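Long-range contacts in nickel-dependent hydrogenase large subunit (Allochromatium vinosum, PDB 3MYR), which carries the nickel-iron centre of a membrane-bound hydrogenase, oxidising molecular hydrogen for transfer to an acceptor, and probably recycles hydrogen released by nitrogenase: residues N87-R92 with D286-A291; E241-I246 with A443-Y448; K269-R274 with D532-V537; Y424-R429 with L546-S551. One frame throughout, in Å; residues are numbered along the deposited sequence.

Contact 1. Residues N87-R92 with D286-A291; sequences NAQLIR and DLPTGA
Gln89, near the start of helix 86-112, packs on Pro288 and on the loop that carries the chain onward from strand 281-288, a small and partly buried helix-to-loop contact. Its CG lies anti to the backbone N (chi1 -167°), which brings this methylene to 3.2 Å from Gly290 O. A bend at chi2 then swings the chain across the proline, the two side chains crossing at about a right angle, with Gln89 CD 3.8 Å from Pro288 CG. The same CD is 3.5 Å from Ala291 O. A glutamine suits this place because its methylenes and CD can lie against loop carbonyls; the proline offers a compact, rigid apolar surface. Leu90 adds a looser touch, its CD1 4.3 Å from Thr289 O. Just before the proline, Leu287 N hydrogen-bonds to Asp286 OD2 at 2.6 Å, and that carboxylate also forms a salt bridge with Arg74 of helix 67-80. Strand 281-288 pairs antiparallel with strand 300-305, and Leu287 reaches Leu440 and Trp447 of helix 426-456 as well as Asn93 and Ile96 of helix 86-112.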
loop_
_atom_site.group_PDB
_atom_site.type_symbol
_atom_site.label_atom_id
_atom_site.label_comp_id
_atom_site.label_asym_id
_atom_site.label_seq_id
_atom_site.Cartn_x
_atom_site.Cartn_y
_atom_site.Cartn_z
ATOM N N ASN B 87 -15.882 21.411 -0.105
ATOM C CA ASN B 87 -16.374 20.073 -0.503
ATOM C C ASN B 87 -15.164 19.231 -0.877
ATOM O O ASN B 87 -15.134 18.033 -0.611
ATOM C CB ASN B 87 -17.274 20.146 -1.731
ATOM C CG ASN B 87 -18.606 20.756 -1.431
ATOM O OD1 ASN B 87 -19.098 20.665 -0.308
ATOM N ND2 ASN B 87 -19.220 21.418 -2.453
ATOM N N ALA B 88 -14.133 19.852 -1.474
ATOM C CA ALA B 88 -12.959 19.064 -1.826
ATOM C C ALA B 88 -12.286 18.525 -0.557
ATOM O O ALA B 88 -11.774 17.386 -0.513
ATOM C CB ALA B 88 -11.965 19.907 -2.666
ATOM N N GLN B 89 -12.210 19.370 0.459
ATOM C CA GLN B 89 -11.530 18.997 1.670
ATOM C C GLN B 89 -12.276 17.868 2.391
ATOM O O GLN B 89 -11.658 16.909 2.849
ATOM C CB GLN B 89 -11.335 20.221 2.602
ATOM C CG GLN B 89 -10.335 19.892 3.743
ATOM C CD GLN B 89 -8.848 19.930 3.283
ATOM O OE1 GLN B 89 -8.155 20.939 3.454
ATOM N NE2 GLN B 89 -8.356 18.822 2.777
ATOM N N LEU B 90 -13.608 17.933 2.418
ATOM C CA LEU B 90 -14.439 16.869 3.003
ATOM C C LEU B 90 -14.310 15.578 2.238
ATOM O O LEU B 90 -14.254 14.472 2.820
ATOM C CB LEU B 90 -15.907 17.252 2.992
ATOM C CG LEU B 90 -16.432 18.071 4.196
ATOM C CD1 LEU B 90 -15.663 18.169 5.478
ATOM C CD2 LEU B 90 -17.280 19.186 3.890
ATOM N N ILE B 91 -14.342 15.691 0.917
ATOM C CA ILE B 91 -14.144 14.495 0.108
ATOM C C ILE B 91 -12.751 13.858 0.345
ATOM O O ILE B 91 -12.670 12.650 0.511
ATOM C CB ILE B 91 -14.450 14.733 -1.375
ATOM C CG1 ILE B 91 -15.979 14.926 -1.516
ATOM C CG2 ILE B 91 -13.885 13.477 -2.266
ATOM C CD1 ILE B 91 -16.428 15.617 -2.923
ATOM N N ARG B 92 -11.697 14.688 0.458
ATOM C CA ARG B 92 -10.413 14.135 0.726
ATOM C C ARG B 92 -10.387 13.438 2.099
ATOM O O ARG B 92 -9.842 12.367 2.198
ATOM C CB ARG B 92 -9.278 15.153 0.633
ATOM C CG ARG B 92 -8.849 15.473 -0.832
ATOM C CD ARG B 92 -7.774 16.652 -0.825
ATOM N NE ARG B 92 -7.384 17.074 -2.170
ATOM C CZ ARG B 92 -6.485 18.023 -2.413
ATOM N NH1 ARG B 92 -5.782 18.564 -1.380
ATOM N NH2 ARG B 92 -6.236 18.369 -3.669
ATOM N N ASP B 286 -3.232 15.446 10.798
ATOM C CA ASP B 286 -4.035 15.390 9.577
ATOM C C ASP B 286 -5.523 15.536 9.894
ATOM O O ASP B 286 -5.908 15.491 11.058
ATOM C CB ASP B 286 -3.820 14.051 8.862
ATOM C CG ASP B 286 -3.992 14.171 7.337
ATOM O OD1 ASP B 286 -3.334 13.418 6.602
ATOM O OD2 ASP B 286 -4.840 14.984 6.875
ATOM N N LEU B 287 -6.332 15.664 8.847
ATOM C CA LEU B 287 -7.780 15.559 8.910
ATOM C C LEU B 287 -8.427 16.800 9.533
ATOM O O LEU B 287 -8.987 16.756 10.646
ATOM C CB LEU B 287 -8.273 14.267 9.538
ATOM C CG LEU B 287 -7.797 13.020 8.731
ATOM C CD1 LEU B 287 -7.966 11.787 9.651
ATOM C CD2 LEU B 287 -8.599 12.836 7.402
ATOM N N PRO B 288 -8.384 17.910 8.782
ATOM C CA PRO B 288 -8.961 19.185 9.289
ATOM C C PRO B 288 -10.506 19.163 9.252
ATOM O O PRO B 288 -11.064 18.511 8.390
ATOM C CB PRO B 288 -8.413 20.226 8.295
ATOM C CG PRO B 288 -8.266 19.419 6.980
ATOM C CD PRO B 288 -7.695 18.077 7.477
ATOM N N THR B 289 -11.178 19.857 10.176
ATOM C CA THR B 289 -12.630 19.960 10.223
ATOM C C THR B 289 -13.186 20.845 9.090
ATOM O O THR B 289 -14.334 20.663 8.654
ATOM C CB THR B 289 -13.138 20.601 11.568
ATOM O OG1 THR B 289 -12.469 21.843 11.742
ATOM C CG2 THR B 289 -12.858 19.710 12.783
ATOM N N GLY B 290 -12.352 21.746 8.575
ATOM C CA GLY B 290 -12.808 22.732 7.609
ATOM C C GLY B 290 -11.945 22.763 6.364
ATOM O O GLY B 290 -11.119 21.869 6.128
ATOM N N ALA B 291 -12.151 23.790 5.536
ATOM C CA ALA B 291 -11.565 23.859 4.189
ATOM C C ALA B 291 -10.071 24.035 4.306
ATOM O O ALA B 291 -9.300 23.397 3.559
ATOM C CB ALA B 291 -12.189 25.009 3.375
#

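Contact 2. Residues E241-I246 with A443-Y448; sequences EVRNLI and AMQGWY
Ile246 and Tyr448 fill the space between two antiparallel helices, 236-265 and 426-456, whose segments here cross at -165° with their axes 10.8 Å apart. So wide a spacing needs bulky residues, and an aromatic ring and a branched aliphatic chain supply the volume. Tyr448 has CG anti to its backbone N (chi1 176°), which starts the ring on its way to the other helix. Once there, the ring has Arg243 CA over one face, and Val242 CG1 approaches CE1 of Tyr448 to 3.8 Å. At its far end, Tyr448 OH is 3.6 Å from Arg243 CB and hydrogen-bonds to the carbonyl of Leu239, so the hydroxyl is satisfied against the helix it reaches. The Arg243 chain bends at chi3, and Tyr448 CE2 lies over one face of its guanidinium, the two planes being 77° apart. Nearer the root of the tyrosine, Ile246 CD1 comes to 3.6 Å from Tyr448 CB, while the other branch, Ile246 CG2, rests 3.9 Å from Met444 CB. The doubly bent Met444 also brings its CE to 4.1 Å from Ile246 CG1. An alanine in place of Tyr448 would probably open a gap beside Val242 and Arg243 and leave the Leu239 carbonyl without its hydroxyl partner. Phe204 of helix 203-209 touches Val242, Ile246 and Met444, and Leu94 of helix 86-112 touches Ile246 and Met444, extending the apolar core of these packed helices.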
loop_
_atom_site.group_PDB
_atom_site.type_symbol
_atom_site.label_atom_id
_atom_site.label_comp_id
_atom_site.label_asym_id
_atom_site.label_seq_id
_atom_site.Cartn_x
_atom_site.Cartn_y
_atom_site.Cartn_z
ATOM N N GLU B 241 -25.281 5.640 -2.302
ATOM C CA GLU B 241 -24.315 4.507 -2.273
ATOM C C GLU B 241 -23.155 4.792 -1.292
ATOM O O GLU B 241 -22.721 3.930 -0.560
ATOM C CB GLU B 241 -23.740 4.292 -3.690
ATOM C CG GLU B 241 -24.829 3.999 -4.764
ATOM C CD GLU B 241 -24.228 3.742 -6.195
ATOM O OE1 GLU B 241 -24.110 2.560 -6.581
ATOM O OE2 GLU B 241 -23.759 4.686 -6.866
ATOM N N VAL B 242 -22.671 6.026 -1.262
ATOM C CA VAL B 242 -21.574 6.358 -0.374
ATOM C C VAL B 242 -22.045 6.154 1.078
ATOM O O VAL B 242 -21.316 5.608 1.926
ATOM C CB VAL B 242 -21.183 7.788 -0.575
ATOM C CG1 VAL B 242 -20.204 8.290 0.568
ATOM C CG2 VAL B 242 -20.621 8.003 -1.998
ATOM N N ARG B 243 -23.280 6.579 1.367
ATOM C CA ARG B 243 -23.769 6.415 2.726
ATOM C C ARG B 243 -23.779 4.948 3.177
ATOM O O ARG B 243 -23.427 4.608 4.315
ATOM C CB ARG B 243 -25.190 6.948 2.834
ATOM C CG ARG B 243 -25.692 6.693 4.262
ATOM C CD ARG B 243 -27.230 6.802 4.326
ATOM N NE ARG B 243 -27.569 8.206 4.549
ATOM C CZ ARG B 243 -27.587 8.795 5.748
ATOM N NH1 ARG B 243 -27.291 8.120 6.870
ATOM N NH2 ARG B 243 -27.880 10.085 5.821
ATOM N N ASN B 244 -24.256 4.065 2.313
ATOM C CA ASN B 244 -24.286 2.642 2.687
ATOM C C ASN B 244 -22.885 2.076 2.921
ATOM O O ASN B 244 -22.675 1.232 3.804
ATOM C CB ASN B 244 -25.028 1.811 1.620
ATOM C CG ASN B 244 -26.560 1.950 1.748
ATOM O OD1 ASN B 244 -27.054 2.747 2.530
ATOM N ND2 ASN B 244 -27.299 1.182 0.969
ATOM N N LEU B 245 -21.918 2.502 2.109
ATOM C CA LEU B 245 -20.527 1.987 2.297
ATOM C C LEU B 245 -19.955 2.405 3.678
ATOM O O LEU B 245 -19.309 1.616 4.336
ATOM C CB LEU B 245 -19.603 2.480 1.149
ATOM C CG LEU B 245 -19.976 1.837 -0.176
ATOM C CD1 LEU B 245 -19.423 2.724 -1.391
ATOM C CD2 LEU B 245 -19.443 0.332 -0.166
ATOM N N ILE B 246 -20.269 3.608 4.154
ATOM C CA ILE B 246 -19.719 4.065 5.456
ATOM C C ILE B 246 -20.259 3.211 6.607
ATOM O O ILE B 246 -19.540 2.834 7.523
ATOM C CB ILE B 246 -20.120 5.544 5.710
ATOM C CG1 ILE B 246 -19.320 6.474 4.769
ATOM C CG2 ILE B 246 -19.874 5.896 7.193
ATOM C CD1 ILE B 246 -19.807 8.012 4.797
ATOM N N ALA B 443 -15.644 9.131 12.802
ATOM C CA ALA B 443 -15.543 10.479 12.229
ATOM C C ALA B 443 -16.161 10.612 10.805
ATOM O O ALA B 443 -16.501 11.735 10.376
ATOM C CB ALA B 443 -14.088 10.917 12.183
ATOM N N MET B 444 -16.205 9.491 10.069
ATOM C CA MET B 444 -16.661 9.463 8.688
ATOM C C MET B 444 -18.044 10.042 8.565
ATOM O O MET B 444 -18.287 10.714 7.591
ATOM C CB MET B 444 -16.702 8.036 8.097
ATOM C CG MET B 444 -15.304 7.341 7.968
ATOM S SD MET B 444 -14.389 7.999 6.594
ATOM C CE MET B 444 -15.293 7.184 5.215
ATOM N N GLN B 445 -18.956 9.726 9.498
ATOM C CA GLN B 445 -20.330 10.190 9.433
ATOM C C GLN B 445 -20.349 11.728 9.509
ATOM O O GLN B 445 -21.066 12.361 8.762
ATOM C CB GLN B 445 -21.265 9.583 10.527
ATOM C CG GLN B 445 -22.829 9.830 10.237
ATOM C CD GLN B 445 -23.306 9.234 8.843
ATOM O OE1 GLN B 445 -24.027 9.881 8.047
ATOM N NE2 GLN B 445 -22.876 8.036 8.558
ATOM N N GLY B 446 -19.457 12.323 10.296
ATOM C CA GLY B 446 -19.485 13.772 10.485
ATOM C C GLY B 446 -19.065 14.438 9.171
ATOM O O GLY B 446 -19.656 15.428 8.751
ATOM N N TRP B 447 -18.094 13.861 8.470
ATOM C CA TRP B 447 -17.628 14.543 7.247
ATOM C C TRP B 447 -18.641 14.360 6.122
ATOM O O TRP B 447 -18.884 15.293 5.334
ATOM C CB TRP B 447 -16.278 14.004 6.759
ATOM C CG TRP B 447 -15.185 14.166 7.744
ATOM C CD1 TRP B 447 -14.816 15.335 8.425
ATOM C CD2 TRP B 447 -14.189 13.170 8.079
ATOM N NE1 TRP B 447 -13.693 15.062 9.212
ATOM C CE2 TRP B 447 -13.300 13.761 9.024
ATOM C CE3 TRP B 447 -13.966 11.848 7.671
ATOM C CZ2 TRP B 447 -12.265 13.053 9.603
ATOM C CZ3 TRP B 447 -12.903 11.162 8.226
ATOM C CH2 TRP B 447 -12.050 11.776 9.162
ATOM N N TYR B 448 -19.251 13.177 6.067
ATOM C CA TYR B 448 -20.315 12.918 5.091
ATOM C C TYR B 448 -21.512 13.907 5.282
ATOM O O TYR B 448 -22.010 14.550 4.292
ATOM C CB TYR B 448 -20.806 11.469 5.186
ATOM C CG TYR B 448 -21.977 11.174 4.244
ATOM C CD1 TYR B 448 -21.737 10.822 2.927
ATOM C CD2 TYR B 448 -23.320 11.234 4.689
ATOM C CE1 TYR B 448 -22.801 10.565 2.039
ATOM C CE2 TYR B 448 -24.404 10.957 3.830
ATOM C CZ TYR B 448 -24.123 10.651 2.499
ATOM O OH TYR B 448 -25.130 10.362 1.623
#

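Contact 3. Residues K269-R274 with D532-V537; sequences KDWGER and DNHQLV
Arg274 reaches from the loop after a short 3-10 turn to Asn533 and His534 in the loop between helices 525-531 and 543-551. Its CB lies 3.3 Å from Asp532 O. CG, held between the backbone N and the carbonyl carbon (chi1 61°), sits beside the imidazole of His534. CD rises over the centre of that ring, 4.0 Å from the His534 centroid, in a CH-pi contact. NE then donates to Asn533 O at 2.9 Å, a somewhat bent bond in which the acceptor lies close to the guanidinium plane. At the tip, NH1 forms a salt bridge with Asp270 OD1 at 3.1 Å; the N-H points almost straight at the oxygen (173°), although it comes from above the carboxylate plane. Arg178 is a second cationic partner of the same oxygen. Arginine suits the site because one chain offers methylenes to a ring and in-plane N-H groups to two acceptors. A leucine in its place would probably leave Asn533 O without this donor and Asp270 with one positive partner fewer. Across the contact, the Asp532 carboxylate turns to the backbone of this first loop, where OD1 accepts from Glu276 N. NH1 also lies over one face of Trp271, toward the rim. The six-membered ring of that indole meets the His534 ring obliquely, their centroids 5.7 Å apart and planes at 81°.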
loop_
_atom_site.group_PDB
_atom_site.type_symbol
_atom_site.label_atom_id
_atom_site.label_comp_id
_atom_site.label_asym_id
_atom_site.label_seq_id
_atom_site.Cartn_x
_atom_site.Cartn_y
_atom_site.Cartn_z
ATOM N N LYS B 269 -0.175 -11.143 26.292
ATOM C CA LYS B 269 -0.045 -9.946 27.074
ATOM C C LYS B 269 1.431 -9.701 27.297
ATOM O O LYS B 269 1.828 -8.541 27.396
ATOM C CB LYS B 269 -0.734 -10.115 28.438
ATOM C CG LYS B 269 -2.290 -9.938 28.380
ATOM C CD LYS B 269 -2.866 -10.371 29.775
ATOM C CE LYS B 269 -4.369 -10.351 29.779
ATOM N NZ LYS B 269 -4.934 -10.357 31.175
ATOM N N ASP B 270 2.243 -10.760 27.330
ATOM C CA ASP B 270 3.710 -10.583 27.435
ATOM C C ASP B 270 4.306 -9.864 26.173
ATOM O O ASP B 270 5.401 -9.276 26.241
ATOM C CB ASP B 270 4.438 -11.924 27.659
ATOM C CG ASP B 270 4.171 -12.916 26.529
ATOM O OD1 ASP B 270 5.133 -13.410 25.888
ATOM O OD2 ASP B 270 2.977 -13.158 26.217
ATOM N N TRP B 271 3.558 -9.813 25.072
ATOM C CA TRP B 271 4.012 -9.060 23.875
ATOM C C TRP B 271 3.769 -7.581 24.121
ATOM O O TRP B 271 4.046 -6.735 23.260
ATOM C CB TRP B 271 3.320 -9.584 22.574
ATOM C CG TRP B 271 4.032 -10.860 22.167
ATOM C CD1 TRP B 271 3.851 -12.102 22.710
ATOM C CD2 TRP B 271 5.160 -10.961 21.287
ATOM N NE1 TRP B 271 4.768 -12.991 22.178
ATOM C CE2 TRP B 271 5.582 -12.330 21.305
ATOM C CE3 TRP B 271 5.849 -10.031 20.463
ATOM C CZ2 TRP B 271 6.697 -12.794 20.570
ATOM C CZ3 TRP B 271 6.878 -10.491 19.670
ATOM C CH2 TRP B 271 7.329 -11.871 19.753
ATOM N N GLY B 272 3.208 -7.285 25.284
ATOM C CA GLY B 272 3.110 -5.893 25.732
ATOM C C GLY B 272 4.397 -5.494 26.454
ATOM O O GLY B 272 4.503 -4.384 26.967
ATOM N N GLU B 273 5.420 -6.353 26.430
ATOM C CA GLU B 273 6.657 -6.050 27.159
ATOM C C GLU B 273 7.855 -6.077 26.267
ATOM O O GLU B 273 9.013 -6.043 26.772
ATOM C CB GLU B 273 6.877 -7.046 28.329
ATOM C CG GLU B 273 5.678 -7.062 29.324
ATOM C CD GLU B 273 5.860 -8.129 30.426
ATOM O OE1 GLU B 273 6.961 -8.123 31.029
ATOM O OE2 GLU B 273 4.910 -8.943 30.691
ATOM N N ARG B 274 7.641 -6.179 24.963
ATOM C CA ARG B 274 8.777 -6.151 24.067
ATOM C C ARG B 274 8.430 -5.358 22.825
ATOM O O ARG B 274 7.239 -5.179 22.525
ATOM C CB ARG B 274 9.256 -7.605 23.699
ATOM C CG ARG B 274 8.250 -8.492 22.998
ATOM C CD ARG B 274 8.781 -9.945 22.771
ATOM N NE ARG B 274 9.098 -10.576 24.059
ATOM C CZ ARG B 274 8.208 -11.297 24.749
ATOM N NH1 ARG B 274 6.988 -11.575 24.222
ATOM N NH2 ARG B 274 8.544 -11.798 25.917
ATOM N N ASP B 532 14.804 -5.017 21.589
ATOM C CA ASP B 532 14.124 -4.850 22.896
ATOM C C ASP B 532 13.415 -6.173 23.362
ATOM O O ASP B 532 12.276 -6.499 22.952
ATOM C CB ASP B 532 13.159 -3.639 22.826
ATOM C CG ASP B 532 12.176 -3.589 23.995
ATOM O OD1 ASP B 532 11.042 -3.065 23.826
ATOM O OD2 ASP B 532 12.542 -4.027 25.110
ATOM N N ASN B 533 14.118 -6.964 24.156
ATOM C CA ASN B 533 13.487 -8.097 24.856
ATOM C C ASN B 533 12.980 -9.227 23.933
ATOM O O ASN B 533 11.893 -9.779 24.120
ATOM C CB ASN B 533 12.379 -7.554 25.789
ATOM C CG ASN B 533 11.917 -8.586 26.856
ATOM O OD1 ASN B 533 10.831 -8.447 27.477
ATOM N ND2 ASN B 533 12.715 -9.623 27.055
ATOM N N HIS B 534 13.733 -9.549 22.882
ATOM C CA HIS B 534 13.333 -10.686 22.032
ATOM C C HIS B 534 14.209 -11.910 22.183
ATOM O O HIS B 534 15.395 -11.805 22.053
ATOM C CB HIS B 534 13.296 -10.292 20.537
ATOM C CG HIS B 534 12.175 -9.347 20.196
ATOM N ND1 HIS B 534 11.153 -9.681 19.321
ATOM C CD2 HIS B 534 11.870 -8.119 20.678
ATOM C CE1 HIS B 534 10.247 -8.708 19.298
ATOM N NE2 HIS B 534 10.656 -7.748 20.106
ATOM N N GLN B 535 13.584 -13.088 22.216
ATOM C CA GLN B 535 14.250 -14.413 22.212
ATOM C C GLN B 535 13.613 -15.220 21.079
ATOM O O GLN B 535 12.416 -15.029 20.766
ATOM C CB GLN B 535 14.076 -15.113 23.571
ATOM C CG GLN B 535 14.889 -14.447 24.736
ATOM C CD GLN B 535 14.267 -13.094 25.295
ATOM O OE1 GLN B 535 15.000 -12.198 25.791
ATOM N NE2 GLN B 535 12.929 -12.959 25.216
ATOM N N LEU B 536 14.421 -15.974 20.332
ATOM C CA LEU B 536 13.875 -16.875 19.296
ATOM C C LEU B 536 13.910 -18.321 19.803
ATOM O O LEU B 536 14.990 -18.817 20.168
ATOM C CB LEU B 536 14.735 -16.794 18.037
ATOM C CG LEU B 536 14.396 -15.735 16.977
ATOM C CD1 LEU B 536 13.944 -14.485 17.680
ATOM C CD2 LEU B 536 15.628 -15.470 16.097
ATOM N N VAL B 537 12.774 -19.013 19.829
ATOM C CA VAL B 537 12.877 -20.432 20.078
ATOM C C VAL B 537 13.607 -21.237 18.988
ATOM O O VAL B 537 14.346 -22.191 19.308
ATOM C CB VAL B 537 11.629 -21.160 20.677
ATOM C CG1 VAL B 537 10.509 -20.264 21.153
ATOM C CG2 VAL B 537 11.209 -22.390 19.882
HETATM O O HOH W 1 10.987 -4.237 27.081
#

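Contact 4. Residues Y424-R429 with L546-S551; sequences YSTLGR and LRTIHS
Ser551 OG is held by two bonds: Arg429 NH1 donates to it at 3.1 Å, and it in turn donates to Thr548 O at 2.6 Å. The second bond turns back on its own helix and reaches the carbonyl in plane, on a lone pair, so a small hydroxyl both satisfies a backbone oxygen and accepts an arginine. The bond from Arg429 NH1 is fairly straight (159°), with the serine oxygen near the guanidinium plane. Upstream in the same side chain, Arg429 CD passes 3.2 Å from Ser551 O, a carbonyl that also accepts from Arg433. The guanidinium has other holders as well, Glu387 in a salt bridge at NE and Gly275 O at NH2, while Phe552 adds a cation-pi contact; a buried charge is thereby probably well compensated. One turn earlier Thr426 and Thr548 join their OG1 atoms at 2.6 Å, with either hydroxyl able to donate, though the position of Thr548 OG1 is less sure. The methyl branch, Thr426 CG2, rests 3.8 Å from Arg547 O, so threonine serves here with both its polar and its apolar arm. Ser425 OG, at the N-cap of helix 426-456, accepts from Gly428 N at 2.9 Å; the first turn of this helix then packs on helix 543-551, after which the chain leads to Cys555 and Cys558 of the nickel-iron pocket, about 12 Å from the Arg429 side chain.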
loop_
_atom_site.group_PDB
_atom_site.type_symbol
_atom_site.label_atom_id
_atom_site.label_comp_id
_atom_site.label_asym_id
_atom_site.label_seq_id
_atom_site.Cartn_x
_atom_site.Cartn_y
_atom_site.Cartn_z
ATOM N N TYR B 424 3.822 0.756 24.910
ATOM C CA TYR B 424 5.127 0.864 24.237
ATOM C C TYR B 424 5.679 -0.511 23.896
ATOM O O TYR B 424 6.536 -1.038 24.604
ATOM C CB TYR B 424 6.082 1.595 25.135
ATOM C CG TYR B 424 5.569 2.967 25.458
ATOM C CD1 TYR B 424 4.991 3.243 26.694
ATOM C CD2 TYR B 424 5.715 4.007 24.557
ATOM C CE1 TYR B 424 4.560 4.528 27.024
ATOM C CE2 TYR B 424 5.345 5.310 24.902
ATOM C CZ TYR B 424 4.721 5.554 26.087
ATOM O OH TYR B 424 4.348 6.841 26.384
ATOM N N SER B 425 5.068 -1.146 22.896
ATOM C CA SER B 425 5.319 -2.555 22.672
ATOM C C SER B 425 4.691 -3.012 21.357
ATOM O O SER B 425 3.877 -2.311 20.773
ATOM C CB SER B 425 4.727 -3.358 23.828
ATOM O OG SER B 425 3.302 -3.435 23.719
ATOM N N THR B 426 5.045 -4.204 20.918
ATOM C CA THR B 426 4.460 -4.821 19.767
ATOM C C THR B 426 2.943 -4.982 19.959
ATOM O O THR B 426 2.152 -4.706 19.041
ATOM C CB THR B 426 5.120 -6.199 19.595
ATOM O OG1 THR B 426 6.481 -6.023 19.197
ATOM C CG2 THR B 426 4.339 -7.116 18.589
ATOM N N LEU B 427 2.527 -5.406 21.153
ATOM C CA LEU B 427 1.085 -5.509 21.399
ATOM C C LEU B 427 0.431 -4.125 21.321
ATOM O O LEU B 427 -0.670 -4.029 20.838
ATOM C CB LEU B 427 0.809 -5.991 22.809
ATOM C CG LEU B 427 -0.322 -6.993 23.061
ATOM C CD1 LEU B 427 -0.872 -7.060 24.515
ATOM C CD2 LEU B 427 -1.411 -7.111 22.101
ATOM N N GLY B 428 1.007 -3.129 21.999
ATOM C CA GLY B 428 0.340 -1.830 22.067
ATOM C C GLY B 428 0.204 -1.213 20.658
ATOM O O GLY B 428 -0.768 -0.573 20.337
ATOM N N ARG B 429 1.180 -1.451 19.797
ATOM C CA ARG B 429 1.183 -0.894 18.444
ATOM C C ARG B 429 0.024 -1.541 17.676
ATOM O O ARG B 429 -0.684 -0.869 16.954
ATOM C CB ARG B 429 2.516 -1.278 17.784
ATOM C CG ARG B 429 2.856 -0.624 16.492
ATOM C CD ARG B 429 4.281 -1.018 16.045
ATOM N NE ARG B 429 5.293 -0.433 16.938
ATOM C CZ ARG B 429 6.149 -1.109 17.713
ATOM N NH1 ARG B 429 6.187 -2.452 17.754
ATOM N NH2 ARG B 429 6.992 -0.434 18.486
ATOM N N LEU B 546 8.809 -11.941 13.126
ATOM C CA LEU B 546 7.710 -11.574 12.276
ATOM C C LEU B 546 6.652 -10.843 13.096
ATOM O O LEU B 546 6.093 -9.886 12.635
ATOM C CB LEU B 546 7.104 -12.822 11.604
ATOM C CG LEU B 546 8.047 -13.612 10.664
ATOM C CD1 LEU B 546 7.272 -14.780 10.030
ATOM C CD2 LEU B 546 8.636 -12.748 9.591
ATOM N N ARG B 547 6.330 -11.338 14.287
ATOM C CA ARG B 547 5.259 -10.681 15.050
ATOM C C ARG B 547 5.543 -9.201 15.238
ATOM O O ARG B 547 4.658 -8.398 15.069
ATOM C CB ARG B 547 5.116 -11.336 16.446
ATOM C CG ARG B 547 4.343 -12.573 16.403
ATOM C CD ARG B 547 4.352 -13.320 17.748
ATOM N NE ARG B 547 3.557 -14.509 17.594
ATOM C CZ ARG B 547 3.153 -15.313 18.566
ATOM N NH1 ARG B 547 3.548 -15.135 19.821
ATOM N NH2 ARG B 547 2.389 -16.338 18.252
ATOM N N THR B 548 6.785 -8.858 15.592
ATOM C CA THR B 548 7.172 -7.488 15.881
ATOM C C THR B 548 7.365 -6.684 14.603
ATOM O O THR B 548 6.783 -5.569 14.455
ATOM C CB THR B 548 8.411 -7.441 16.778
ATOM O OG1 THR B 548 8.037 -7.843 18.099
ATOM C CG2 THR B 548 9.023 -6.001 16.893
ATOM N N ILE B 549 8.032 -7.282 13.623
ATOM C CA ILE B 549 8.215 -6.539 12.348
ATOM C C ILE B 549 6.809 -6.244 11.735
ATOM O O ILE B 549 6.530 -5.130 11.354
ATOM C CB ILE B 549 9.187 -7.283 11.368
ATOM C CG1 ILE B 549 10.662 -7.242 11.857
ATOM C CG2 ILE B 549 9.117 -6.736 9.936
ATOM C CD1 ILE B 549 11.219 -5.887 12.205
ATOM N N HIS B 550 5.917 -7.235 11.707
ATOM C CA HIS B 550 4.593 -7.043 11.082
ATOM C C HIS B 550 3.786 -6.015 11.876
ATOM O O HIS B 550 2.962 -5.296 11.311
ATOM C CB HIS B 550 3.810 -8.351 11.024
ATOM C CG HIS B 550 4.324 -9.321 10.006
ATOM N ND1 HIS B 550 4.312 -10.689 10.207
ATOM C CD2 HIS B 550 4.800 -9.129 8.749
ATOM C CE1 HIS B 550 4.765 -11.291 9.118
ATOM N NE2 HIS B 550 5.071 -10.369 8.222
ATOM N N SER B 551 4.043 -5.889 13.181
ATOM C CA SER B 551 3.266 -4.909 13.951
ATOM C C SER B 551 3.507 -3.478 13.467
ATOM O O SER B 551 2.689 -2.625 13.753
ATOM C CB SER B 551 3.544 -4.987 15.470
ATOM O OG SER B 551 4.866 -4.522 15.810
#

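In the fold
The four contacts form two pairs on the large subunit. Contacts 1 and 2, with centres 14 Å apart, touch through Trp447, which meets Leu90 and Leu287. Contacts 3 and 4 are closer still, with centres 9 Å apart, and are joined by probable backbone hydrogen bonds from Thr426 N and Leu427 N to the loop at 269-274. The pairs are 31 to 40 Å apart between centres, yet helix 426-456 links them, beginning in contact 4 and carrying contact 2 farther along. Contact 1 closes before contact 4 opens, whereas every other pair interleaves along the chain. Distant parts of the sequence are thus tied together on both sides of the chain's centre, all within the hydrogenase large-subunit fold.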